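Local coordinates for protein ACDH-11, isoform b (PDB 4Y9J) that belongs to the acyl-CoA dehydrogenase family of flavoproteins and binds flavin-adenine dinucleotide within an assembly of four chains, at residues S55-R60 and A106-I111; Y206-Q209 and Y215-H218; A524-F529 and W572-S577. All coordinates share one frame; numbering follows the deposited sequence.

Contact 1: S55-R60 and A106-I111; sequences SKFGDR and AEEGVI
A salt-bridge network of R60, E107 and E108 joins helix 44-74 to the C-terminal end of helix 96-107. The R60 chain is extended, with CG anti to the backbone N (chi1 -164°), which carries its guanidinium across to both glutamates. The straighter bond runs from R60 NH1 to E108 OE2, 3.0 Å with an N-H...O angle of 169°; the oxygen lies in the guanidinium plane and is met on its anti side. E107 is held differently: R60 NH1 and R60 NH2 both converge on its OE1, each at 3.2 Å, so one oxygen takes two donors end-on. The E107 carboxylate is turned only 18° from the guanidinium plane.

E108 bends at chi2, and its carboxylate passes obliquely by the F57 ring, with F57 CD1 3.5 Å from E108 CD and F57 CE1 3.7 Å from E108 CG. K131 of helix 121-135 bonds E108 OE1 and makes a cation-pi contact with F57, while E64 takes R60 NE. R60 and K131 would be expected to favour the charged forms of E107 and E108.

Just beyond E108, G109 leaves the helix with positive phi, and two bonds back into the last turn complete a Schellman motif, the classic helix C-terminal ending, here set within the helical N-terminal domain.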
ATOM      1  N   SER B  55     -35.792 -18.007   1.262  1.00 46.65           N
ATOM      2  CA  SER B  55     -35.863 -17.398   2.554  1.00 48.68           C
ATOM      3  C   SER B  55     -34.669 -17.807   3.454  1.00 47.23           C
ATOM      4  O   SER B  55     -34.067 -16.942   4.124  1.00 43.72           O
ATOM      5  CB  SER B  55     -37.180 -17.731   3.235  1.00 52.40           C
ATOM      6  OG  SER B  55     -37.281 -16.925   4.393  1.00 54.11           O
ATOM      7  N   LYS B  56     -34.313 -19.089   3.422  1.00 48.40           N
ATOM      8  CA  LYS B  56     -33.166 -19.621   4.153  1.00 46.73           C
ATOM      9  C   LYS B  56     -31.903 -18.989   3.612  1.00 44.39           C
ATOM     10  O   LYS B  56     -31.080 -18.483   4.396  1.00 41.71           O
ATOM     11  CB  LYS B  56     -33.135 -21.155   4.099  1.00 50.20           C
ATOM     12  CG  LYS B  56     -31.869 -21.791   4.708  1.00 51.92           C
ATOM     13  CD  LYS B  56     -32.008 -23.307   4.832  1.00 57.59           C
ATOM     14  CE  LYS B  56     -30.671 -23.924   5.197  1.00 60.28           C
ATOM     15  NZ  LYS B  56     -30.563 -25.287   4.629  1.00 66.36           N
ATOM     16  N   PHE B  57     -31.779 -18.914   2.287  1.00 42.91           N
ATOM     17  CA  PHE B  57     -30.624 -18.258   1.696  1.00 40.24           C
ATOM     18  C   PHE B  57     -30.501 -16.809   2.082  1.00 40.75           C
ATOM     19  O   PHE B  57     -29.387 -16.289   2.263  1.00 40.20           O
ATOM     20  CB  PHE B  57     -30.653 -18.448   0.176  1.00 40.06           C
ATOM     21  CG  PHE B  57     -29.419 -18.013  -0.540  1.00 38.38           C
ATOM     22  CD1 PHE B  57     -28.149 -18.512  -0.189  1.00 38.28           C
ATOM     23  CD2 PHE B  57     -29.504 -17.130  -1.576  1.00 37.53           C
ATOM     24  CE1 PHE B  57     -27.037 -18.115  -0.867  1.00 36.29           C
ATOM     25  CE2 PHE B  57     -28.392 -16.700  -2.269  1.00 36.99           C
ATOM     26  CZ  PHE B  57     -27.138 -17.180  -1.893  1.00 36.44           C
ATOM     27  N   GLY B  58     -31.613 -16.104   2.175  1.00 39.97           N
ATOM     28  CA  GLY B  58     -31.625 -14.750   2.664  1.00 39.67           C
ATOM     29  C   GLY B  58     -31.018 -14.557   4.033  1.00 39.84           C
ATOM     30  O   GLY B  58     -30.374 -13.531   4.252  1.00 41.64           O
ATOM     31  N   ASP B  59     -31.208 -15.506   4.943  1.00 40.97           N
ATOM     32  CA  ASP B  59     -30.560 -15.435   6.239  1.00 43.34           C
ATOM     33  C   ASP B  59     -29.073 -15.745   6.136  1.00 44.04           C
ATOM     34  O   ASP B  59     -28.243 -15.220   6.915  1.00 45.26           O
ATOM     35  CB  ASP B  59     -31.157 -16.368   7.241  1.00 44.78           C
ATOM     36  CG  ASP B  59     -32.572 -15.989   7.662  1.00 49.37           C
ATOM     37  OD1 ASP B  59     -32.997 -14.799   7.620  1.00 50.03           O
ATOM     38  OD2 ASP B  59     -33.272 -16.921   8.102  1.00 55.01           O
ATOM     39  N   ARG B  60     -28.723 -16.571   5.170  1.00 41.87           N
ATOM     40  CA  ARG B  60     -27.313 -16.803   4.906  1.00 40.83           C
ATOM     41  C   ARG B  60     -26.635 -15.570   4.345  1.00 38.28           C
ATOM     42  O   ARG B  60     -25.442 -15.327   4.606  1.00 39.33           O
ATOM     43  CB  ARG B  60     -27.123 -17.963   3.985  1.00 40.72           C
ATOM     44  CG  ARG B  60     -25.696 -18.469   3.992  1.00 41.28           C
ATOM     45  CD  ARG B  60     -25.416 -19.660   3.080  1.00 43.63           C
ATOM     46  NE  ARG B  60     -24.111 -20.233   3.437  1.00 40.35           N
ATOM     47  CZ  ARG B  60     -23.639 -21.415   3.083  1.00 41.23           C
ATOM     48  NH1 ARG B  60     -24.258 -22.227   2.247  1.00 41.03           N
ATOM     49  NH2 ARG B  60     -22.473 -21.766   3.540  1.00 42.07           N
ATOM     50  N   ALA B 106     -21.550 -23.154  -5.324  1.00 37.23           N
ATOM     51  CA  ALA B 106     -21.703 -24.569  -5.602  1.00 38.80           C
ATOM     52  C   ALA B 106     -22.705 -25.223  -4.641  1.00 41.87           C
ATOM     53  O   ALA B 106     -23.679 -25.846  -5.097  1.00 42.89           O
ATOM     54  CB  ALA B 106     -20.389 -25.316  -5.454  1.00 39.28           C
ATOM     55  N   GLU B 107     -22.444 -25.106  -3.342  1.00 39.97           N
ATOM     56  CA  GLU B 107     -23.266 -25.731  -2.288  1.00 45.96           C
ATOM     57  C   GLU B 107     -24.759 -25.329  -2.484  1.00 42.75           C
ATOM     58  O   GLU B 107     -25.670 -26.164  -2.340  1.00 41.79           O
ATOM     59  CB  GLU B 107     -22.857 -25.188  -0.895  1.00 51.64           C
ATOM     60  CG  GLU B 107     -22.011 -26.057  -0.013  1.00 61.91           C
ATOM     61  CD  GLU B 107     -21.404 -25.301   1.191  1.00 68.29           C
ATOM     62  OE1 GLU B 107     -21.753 -24.135   1.507  1.00 64.10           O
ATOM     63  OE2 GLU B 107     -20.532 -25.882   1.854  1.00 82.17           O
ATOM     64  N   GLU B 108     -24.963 -24.056  -2.740  1.00 40.12           N
ATOM     65  CA  GLU B 108     -26.299 -23.440  -2.911  1.00 43.04           C
ATOM     66  C   GLU B 108     -26.953 -23.656  -4.288  1.00 41.67           C
ATOM     67  O   GLU B 108     -28.107 -23.242  -4.507  1.00 42.31           O
ATOM     68  CB  GLU B 108     -26.263 -21.933  -2.596  1.00 40.53           C
ATOM     69  CG  GLU B 108     -25.963 -21.690  -1.116  1.00 42.07           C
ATOM     70  CD  GLU B 108     -27.129 -21.883  -0.191  1.00 47.53           C
ATOM     71  OE1 GLU B 108     -28.255 -22.198  -0.670  1.00 47.51           O
ATOM     72  OE2 GLU B 108     -26.923 -21.786   1.026  1.00 46.66           O
ATOM     73  N   GLY B 109     -26.211 -24.252  -5.208  1.00 42.52           N
ATOM     74  CA  GLY B 109     -26.720 -24.562  -6.549  1.00 41.70           C
ATOM     75  C   GLY B 109     -27.068 -23.350  -7.336  1.00 41.65           C
ATOM     76  O   GLY B 109     -27.931 -23.396  -8.160  1.00 39.46           O
ATOM     77  N   VAL B 110     -26.328 -22.239  -7.156  1.00 38.22           N
ATOM     78  CA  VAL B 110     -26.584 -21.087  -7.939  1.00 39.00           C
ATOM     79  C   VAL B 110     -26.518 -21.344  -9.452  1.00 39.22           C
ATOM     80  O   VAL B 110     -27.229 -20.686 -10.214  1.00 40.25           O
ATOM     81  CB  VAL B 110     -25.593 -19.974  -7.514  1.00 41.12           C
ATOM     82  CG1 VAL B 110     -25.510 -18.943  -8.550  1.00 43.28           C
ATOM     83  CG2 VAL B 110     -25.991 -19.471  -6.145  1.00 42.14           C
ATOM     84  N   ILE B 111     -25.669 -22.281  -9.876  1.00 39.71           N
ATOM     85  CA  ILE B 111     -25.656 -22.817 -11.245  1.00 38.79           C
ATOM     86  C   ILE B 111     -26.573 -24.047 -11.335  1.00 41.46           C
ATOM     87  O   ILE B 111     -27.402 -24.127 -12.249  1.00 41.32           O
ATOM     88  CB  ILE B 111     -24.236 -23.283 -11.684  1.00 39.86           C
ATOM     89  CG1 ILE B 111     -23.228 -22.135 -11.512  1.00 39.67           C
ATOM     90  CG2 ILE B 111     -24.235 -23.742 -13.164  1.00 41.91           C
ATOM     91  CD1 ILE B 111     -23.668 -20.855 -12.141  1.00 37.55           C
TER

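Contact 2: Y206-Q209 and Y215-H218; sequences YAVQ and YRLH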
ATOM      1  N   TYR B 206      -5.038 -16.186 -33.251  1.00 40.63           N
ATOM      2  CA  TYR B 206      -4.876 -17.159 -34.303  1.00 43.31           C
ATOM      3  C   TYR B 206      -4.721 -18.525 -33.674  1.00 43.79           C
ATOM      4  O   TYR B 206      -4.174 -18.650 -32.553  1.00 44.38           O
ATOM      5  CB  TYR B 206      -3.669 -16.820 -35.213  1.00 43.82           C
ATOM      6  CG  TYR B 206      -3.932 -15.523 -35.904  1.00 42.81           C
ATOM      7  CD1 TYR B 206      -3.676 -14.326 -35.265  1.00 41.03           C
ATOM      8  CD2 TYR B 206      -4.545 -15.489 -37.146  1.00 44.06           C
ATOM      9  CE1 TYR B 206      -3.996 -13.113 -35.844  1.00 42.13           C
ATOM     10  CE2 TYR B 206      -4.886 -14.301 -37.741  1.00 44.09           C
ATOM     11  CZ  TYR B 206      -4.624 -13.104 -37.085  1.00 44.06           C
ATOM     12  OH  TYR B 206      -4.899 -11.903 -37.671  1.00 45.49           O
ATOM     13  N   ALA B 207      -5.240 -19.522 -34.365  1.00 45.43           N
ATOM     14  CA  ALA B 207      -5.259 -20.909 -33.893  1.00 45.90           C
ATOM     15  C   ALA B 207      -4.548 -21.778 -34.896  1.00 48.67           C
ATOM     16  O   ALA B 207      -4.947 -21.847 -36.072  1.00 50.32           O
ATOM     17  CB  ALA B 207      -6.687 -21.397 -33.729  1.00 46.10           C
ATOM     18  N   VAL B 208      -3.496 -22.457 -34.436  1.00 47.18           N
ATOM     19  CA  VAL B 208      -2.719 -23.278 -35.313  1.00 49.83           C
ATOM     20  C   VAL B 208      -2.979 -24.733 -35.009  1.00 50.62           C
ATOM     21  O   VAL B 208      -2.774 -25.172 -33.907  1.00 50.44           O
ATOM     22  CB  VAL B 208      -1.222 -22.996 -35.173  1.00 50.22           C
ATOM     23  CG1 VAL B 208      -0.418 -23.991 -35.991  1.00 51.75           C
ATOM     24  CG2 VAL B 208      -0.920 -21.574 -35.639  1.00 50.08           C
ATOM     25  N   GLN B 209      -3.374 -25.503 -36.014  1.00 55.88           N
ATOM     26  CA  GLN B 209      -3.773 -26.878 -35.753  1.00 56.01           C
ATOM     27  C   GLN B 209      -2.636 -27.696 -35.191  1.00 56.27           C
ATOM     28  O   GLN B 209      -1.559 -27.725 -35.748  1.00 58.44           O
ATOM     29  CB  GLN B 209      -4.292 -27.533 -37.026  1.00 58.91           C
ATOM     30  CG  GLN B 209      -4.950 -28.887 -36.773  1.00 59.91           C
ATOM     31  CD  GLN B 209      -5.381 -29.565 -38.064  1.00 63.98           C
ATOM     32  OE1 GLN B 209      -4.616 -29.626 -39.019  1.00 64.20           O
ATOM     33  NE2 GLN B 209      -6.622 -30.025 -38.115  1.00 63.85           N
ATOM     34  N   TYR B 215      -5.912 -27.213 -31.181  1.00 49.72           N
ATOM     35  CA  TYR B 215      -5.161 -26.110 -31.738  1.00 48.62           C
ATOM     36  C   TYR B 215      -4.304 -25.443 -30.609  1.00 46.94           C
ATOM     37  O   TYR B 215      -4.572 -25.578 -29.386  1.00 47.81           O
ATOM     38  CB  TYR B 215      -6.107 -25.027 -32.317  1.00 47.57           C
ATOM     39  CG  TYR B 215      -6.869 -25.471 -33.536  1.00 50.06           C
ATOM     40  CD1 TYR B 215      -7.903 -26.418 -33.422  1.00 51.47           C
ATOM     41  CD2 TYR B 215      -6.511 -25.014 -34.816  1.00 50.70           C
ATOM     42  CE1 TYR B 215      -8.569 -26.890 -34.552  1.00 55.39           C
ATOM     43  CE2 TYR B 215      -7.149 -25.494 -35.940  1.00 54.54           C
ATOM     44  CZ  TYR B 215      -8.165 -26.431 -35.808  1.00 56.43           C
ATOM     45  OH  TYR B 215      -8.803 -26.876 -36.940  1.00 64.94           O
ATOM     46  N   ARG B 216      -3.313 -24.682 -31.067  1.00 47.49           N
ATOM     47  CA  ARG B 216      -2.414 -23.814 -30.265  1.00 46.75           C
ATOM     48  C   ARG B 216      -2.912 -22.414 -30.538  1.00 44.61           C
ATOM     49  O   ARG B 216      -2.960 -22.049 -31.705  1.00 44.59           O
ATOM     50  CB  ARG B 216      -1.011 -23.854 -30.907  1.00 52.51           C
ATOM     51  CG  ARG B 216       0.014 -24.758 -30.337  1.00 60.36           C
ATOM     52  CD  ARG B 216       1.405 -24.325 -30.836  1.00 64.41           C
ATOM     53  NE  ARG B 216       1.712 -24.603 -32.248  1.00 67.09           N
ATOM     54  CZ  ARG B 216       2.120 -23.730 -33.189  1.00 67.35           C
ATOM     55  NH1 ARG B 216       2.258 -22.427 -32.993  1.00 62.50           N
ATOM     56  NH2 ARG B 216       2.418 -24.186 -34.383  1.00 70.89           N
ATOM     57  N   LEU B 217      -3.244 -21.646 -29.507  1.00 41.98           N
ATOM     58  CA  LEU B 217      -3.687 -20.268 -29.676  1.00 41.80           C
ATOM     59  C   LEU B 217      -2.564 -19.255 -29.414  1.00 40.70           C
ATOM     60  O   LEU B 217      -1.807 -19.371 -28.435  1.00 39.18           O
ATOM     61  CB  LEU B 217      -4.883 -19.923 -28.761  1.00 40.41           C
ATOM     62  CG  LEU B 217      -6.100 -20.828 -28.842  1.00 41.81           C
ATOM     63  CD1 LEU B 217      -7.234 -20.364 -27.951  1.00 40.84           C
ATOM     64  CD2 LEU B 217      -6.566 -21.047 -30.306  1.00 43.03           C
ATOM     65  N   HIS B 218      -2.590 -18.204 -30.241  1.00 40.21           N
ATOM     66  CA  HIS B 218      -1.628 -17.106 -30.213  1.00 39.94           C
ATOM     67  C   HIS B 218      -2.388 -15.799 -30.351  1.00 37.88           C
ATOM     68  O   HIS B 218      -3.005 -15.530 -31.416  1.00 40.27           O
ATOM     69  CB  HIS B 218      -0.587 -17.279 -31.339  1.00 41.21           C
ATOM     70  CG  HIS B 218       0.335 -18.438 -31.126  1.00 43.05           C
ATOM     71  ND1 HIS B 218       0.060 -19.715 -31.594  1.00 48.51           N
ATOM     72  CD2 HIS B 218       1.533 -18.516 -30.522  1.00 42.48           C
ATOM     73  CE1 HIS B 218       1.024 -20.530 -31.241  1.00 46.24           C
ATOM     74  NE2 HIS B 218       1.932 -19.830 -30.593  1.00 49.12           N
TER
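Y215 carries Q209 CG over one face of its ring, 4.1 Å from Y215 CE2, and Q209 CB also touches that carbon. The Q209 chain is extended and crosses the ring obliquely, amide and ring planes 32° apart; its NE2 is bonded to K212 O in the turn. The ring also reaches A207, whose CB lies 3.8 Å from Y215 CD2. On that same face of the sheet, A207 CB and L217 CD2 are only 3.4 Å apart, tighter than usual van der Waals contact.

V208 and R216 occupy the other face together with Y206 and H218. They lie side by side and point the same way, and V208 comes over one face of the guanidinium. A bend at chi3 (-72°) brings the guanidinium alongside V208. H218 ND1 is buried here and has no hydrogen-bond partner in the model. H6 of the second subunit packs on V208 and H218.

The backbone supplies the register: V208 N to R216 O and Y206 N to H218 O both measure 2.8 Å, each with a return bond. Hydrogen-bonded pairs V208-R216 and Y206-H218 thus alternate with non-hydrogen-bonded A207-L217 and Q209-Y215. Such pairing across a short connection is that of an antiparallel beta hairpin, part of the beta-sheet middle domain of the acyl-CoA dehydrogenase fold.

Contact 3: A524-F529 and W572-S577; sequences ARHIAF and WEWFAS
H526 and W574 form the close part of this contact, and I527 and F575 its looser part. The edge of the W574 six-membered ring is directed at the face of the H526 imidazole in an offset edge-to-face pair, centroids 5.3 Å apart and planes at 61°. W574 CZ3 does the touching, 3.7 Å from H526 CD2 and 4.1 Å from H526 NE2. H526 holds CG beside its backbone N (chi1 -61°), and W574 does likewise (chi1 -55°). The two side chains cross at about a right angle.

Alongside, I527 CD1 comes no nearer than 4.4 Å to F575 CZ, a light apolar touch. No hydrogen bond crosses between the segments, and H526 remains partly exposed, while W574, I527 and F575 are buried. T356 of the third subunit packs on H526, and E564 of that subunit takes a weak hydrogen bond from W574 NE1.

The contact thus joins the first turns of helix 524-545 to the connection between helices 552-563 and 577-587. Helix 486-512 touches both members of the looser pair, through L506 on I527 and A509 on F575, whereas helices 389-419 and 449-461 pack on A528 of helix 524-545.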
ATOM      1  N   ALA B 524     -31.798   3.947 -32.373  1.00 39.45           N
ATOM      2  CA  ALA B 524     -31.904   2.557 -31.861  1.00 38.38           C
ATOM      3  C   ALA B 524     -32.171   2.530 -30.323  1.00 37.09           C
ATOM      4  O   ALA B 524     -32.921   1.697 -29.834  1.00 37.09           O
ATOM      5  CB  ALA B 524     -30.664   1.796 -32.213  1.00 38.84           C
ATOM      6  N   ARG B 525     -31.572   3.450 -29.535  1.00 35.09           N
ATOM      7  CA  ARG B 525     -31.786   3.430 -28.121  1.00 34.91           C
ATOM      8  C   ARG B 525     -33.213   3.832 -27.733  1.00 36.17           C
ATOM      9  O   ARG B 525     -33.809   3.278 -26.821  1.00 35.67           O
ATOM     10  CB  ARG B 525     -30.704   4.339 -27.385  1.00 34.32           C
ATOM     11  CG  ARG B 525     -30.873   4.294 -25.907  1.00 34.29           C
ATOM     12  CD  ARG B 525     -30.019   5.310 -25.129  1.00 34.98           C
ATOM     13  NE  ARG B 525     -28.617   5.042 -25.232  1.00 33.52           N
ATOM     14  CZ  ARG B 525     -27.735   5.397 -24.286  1.00 32.43           C
ATOM     15  NH1 ARG B 525     -28.134   6.027 -23.171  1.00 31.29           N
ATOM     16  NH2 ARG B 525     -26.479   5.109 -24.474  1.00 30.97           N
ATOM     17  N   HIS B 526     -33.771   4.817 -28.432  1.00 38.00           N
ATOM     18  CA  HIS B 526     -35.135   5.243 -28.186  1.00 38.92           C
ATOM     19  C   HIS B 526     -36.142   4.114 -28.487  1.00 39.56           C
ATOM     20  O   HIS B 526     -37.058   3.921 -27.751  1.00 40.02           O
ATOM     21  CB  HIS B 526     -35.466   6.481 -28.995  1.00 40.72           C
ATOM     22  CG  HIS B 526     -34.607   7.664 -28.677  1.00 43.79           C
ATOM     23  ND1 HIS B 526     -33.288   7.765 -29.075  1.00 48.78           N
ATOM     24  CD2 HIS B 526     -34.881   8.799 -28.006  1.00 49.24           C
ATOM     25  CE1 HIS B 526     -32.791   8.925 -28.657  1.00 50.71           C
ATOM     26  NE2 HIS B 526     -33.735   9.563 -27.997  1.00 47.19           N
ATOM     27  N   ILE B 527     -35.925   3.383 -29.579  1.00 41.54           N
ATOM     28  CA  ILE B 527     -36.727   2.202 -29.935  1.00 42.01           C
ATOM     29  C   ILE B 527     -36.605   1.158 -28.815  1.00 41.17           C
ATOM     30  O   ILE B 527     -37.637   0.735 -28.267  1.00 41.23           O
ATOM     31  CB  ILE B 527     -36.290   1.611 -31.297  1.00 42.92           C
ATOM     32  CG1 ILE B 527     -36.594   2.600 -32.406  1.00 44.67           C
ATOM     33  CG2 ILE B 527     -36.935   0.225 -31.544  1.00 43.60           C
ATOM     34  CD1 ILE B 527     -36.058   2.250 -33.785  1.00 47.65           C
ATOM     35  N   ALA B 528     -35.380   0.797 -28.415  1.00 39.67           N
ATOM     36  CA  ALA B 528     -35.178  -0.183 -27.377  1.00 39.13           C
ATOM     37  C   ALA B 528     -35.836   0.203 -26.044  1.00 40.03           C
ATOM     38  O   ALA B 528     -36.472  -0.636 -25.403  1.00 39.49           O
ATOM     39  CB  ALA B 528     -33.705  -0.536 -27.216  1.00 37.95           C
ATOM     40  N   PHE B 529     -35.691   1.465 -25.623  1.00 37.69           N
ATOM     41  CA  PHE B 529     -36.288   1.934 -24.378  1.00 37.66           C
ATOM     42  C   PHE B 529     -37.844   1.905 -24.425  1.00 40.03           C
ATOM     43  O   PHE B 529     -38.505   1.676 -23.422  1.00 40.31           O
ATOM     44  CB  PHE B 529     -35.855   3.370 -24.132  1.00 40.30           C
ATOM     45  CG  PHE B 529     -34.529   3.555 -23.417  1.00 38.41           C
ATOM     46  CD1 PHE B 529     -33.490   2.670 -23.511  1.00 35.83           C
ATOM     47  CD2 PHE B 529     -34.292   4.773 -22.718  1.00 41.45           C
ATOM     48  CE1 PHE B 529     -32.284   2.846 -22.810  1.00 37.91           C
ATOM     49  CE2 PHE B 529     -33.063   4.973 -22.056  1.00 40.54           C
ATOM     50  CZ  PHE B 529     -32.070   4.006 -22.099  1.00 35.95           C
ATOM     51  N   TRP B 572     -40.848  10.959 -35.426  1.00 52.99           N
ATOM     52  CA  TRP B 572     -40.511  10.634 -36.780  1.00 56.45           C
ATOM     53  C   TRP B 572     -39.315  11.437 -37.252  1.00 56.45           C
ATOM     54  O   TRP B 572     -38.413  10.887 -37.845  1.00 55.69           O
ATOM     55  CB  TRP B 572     -41.732  10.806 -37.695  1.00 59.48           C
ATOM     56  CG  TRP B 572     -41.384  10.610 -39.086  1.00 63.28           C
ATOM     57  CD1 TRP B 572     -41.559  11.490 -40.084  1.00 67.42           C
ATOM     58  CD2 TRP B 572     -40.781   9.447 -39.676  1.00 65.07           C
ATOM     59  NE1 TRP B 572     -41.103  10.975 -41.259  1.00 69.11           N
ATOM     60  CE2 TRP B 572     -40.605   9.723 -41.038  1.00 67.44           C
ATOM     61  CE3 TRP B 572     -40.383   8.208 -39.190  1.00 63.34           C
ATOM     62  CZ2 TRP B 572     -40.041   8.801 -41.931  1.00 69.62           C
ATOM     63  CZ3 TRP B 572     -39.804   7.288 -40.082  1.00 64.96           C
ATOM     64  CH2 TRP B 572     -39.632   7.607 -41.434  1.00 65.47           C
ATOM     65  N   GLU B 573     -39.271  12.744 -36.960  1.00 58.97           N
ATOM     66  CA  GLU B 573     -38.131  13.549 -37.397  1.00 58.45           C
ATOM     67  C   GLU B 573     -36.783  13.124 -36.854  1.00 54.34           C
ATOM     68  O   GLU B 573     -35.742  13.416 -37.461  1.00 52.96           O
ATOM     69  CB  GLU B 573     -38.362  15.051 -37.148  1.00 63.55           C
ATOM     70  CG  GLU B 573     -38.526  15.409 -35.696  1.00 63.27           C
ATOM     71  CD  GLU B 573     -39.957  15.329 -35.224  1.00 69.06           C
ATOM     72  OE1 GLU B 573     -40.788  14.646 -35.885  1.00 64.16           O
ATOM     73  OE2 GLU B 573     -40.223  15.937 -34.157  1.00 71.97           O
ATOM     74  N   TRP B 574     -36.758  12.359 -35.754  1.00 53.05           N
ATOM     75  CA  TRP B 574     -35.484  11.852 -35.284  1.00 49.14           C
ATOM     76  C   TRP B 574     -34.846  10.801 -36.194  1.00 50.74           C
ATOM     77  O   TRP B 574     -33.637  10.491 -36.094  1.00 47.28           O
ATOM     78  CB  TRP B 574     -35.575  11.376 -33.821  1.00 48.89           C
ATOM     79  CG  TRP B 574     -36.108  12.444 -32.878  1.00 46.23           C
ATOM     80  CD1 TRP B 574     -36.217  13.760 -33.145  1.00 49.10           C
ATOM     81  CD2 TRP B 574     -36.571  12.271 -31.520  1.00 46.31           C
ATOM     82  NE1 TRP B 574     -36.730  14.437 -32.060  1.00 48.41           N
ATOM     83  CE2 TRP B 574     -36.918  13.560 -31.034  1.00 46.33           C
ATOM     84  CE3 TRP B 574     -36.654  11.165 -30.632  1.00 47.40           C
ATOM     85  CZ2 TRP B 574     -37.428  13.770 -29.758  1.00 46.72           C
ATOM     86  CZ3 TRP B 574     -37.152  11.384 -29.341  1.00 47.73           C
ATOM     87  CH2 TRP B 574     -37.539  12.686 -28.923  1.00 45.93           C
ATOM     88  N   PHE B 575     -35.656  10.197 -37.047  1.00 52.17           N
ATOM     89  CA  PHE B 575     -35.171   9.205 -37.996  1.00 55.00           C
ATOM     90  C   PHE B 575     -34.447   9.834 -39.208  1.00 54.68           C
ATOM     91  O   PHE B 575     -33.771   9.134 -39.976  1.00 56.30           O
ATOM     92  CB  PHE B 575     -36.372   8.388 -38.546  1.00 57.48           C
ATOM     93  CG  PHE B 575     -36.963   7.374 -37.566  1.00 54.71           C
ATOM     94  CD1 PHE B 575     -37.772   7.778 -36.512  1.00 55.84           C
ATOM     95  CD2 PHE B 575     -36.790   6.005 -37.761  1.00 55.95           C
ATOM     96  CE1 PHE B 575     -38.343   6.847 -35.652  1.00 53.62           C
ATOM     97  CE2 PHE B 575     -37.354   5.075 -36.893  1.00 53.02           C
ATOM     98  CZ  PHE B 575     -38.149   5.492 -35.858  1.00 53.51           C
ATOM     99  N   ALA B 576     -34.606  11.129 -39.429  1.00 54.40           N
ATOM    100  CA  ALA B 576     -34.193  11.698 -40.696  1.00 56.54           C
ATOM    101  C   ALA B 576     -32.690  11.818 -40.783  1.00 55.28           C
ATOM    102  O   ALA B 576     -32.046  12.089 -39.817  1.00 52.28           O
ATOM    103  CB  ALA B 576     -34.856  13.043 -40.906  1.00 61.09           C
ATOM    104  N   SER B 577     -32.139  11.574 -41.962  1.00 58.89           N
ATOM    105  CA  SER B 577     -30.703  11.661 -42.195  1.00 60.87           C
ATOM    106  C   SER B 577     -30.182  13.084 -42.029  1.00 56.71           C
ATOM    107  O   SER B 577     -29.043  13.288 -41.602  1.00 57.08           O
ATOM    108  CB  SER B 577     -30.346  11.153 -43.594  1.00 68.41           C
ATOM    109  OG  SER B 577     -30.325   9.725 -43.615  1.00 79.33           O
TER

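Along the chain the three contacts follow in series, each closing before the next opens, and they lie in three different regions: the AidB-like N-terminal domain, the middle domain and the C-terminal region. Their centres are about 40 Å apart for contacts 1 and 2 and about 43 Å for either with contact 3; nearest atoms stay at least about 23 Å apart. Contacts 1 and 3 lie on opposite sides of the chain's centre. Contact 1 joins helix 44-74 to the end of helix 96-107 and the turn after it, contact 2 belongs to the mixed sheet, and contact 3 joins helix 524-545 to the loop before helix 577-587. Contacts 2 and 3 also meet the second and third subunits respectively, bordering interfaces of the four-chain assembly.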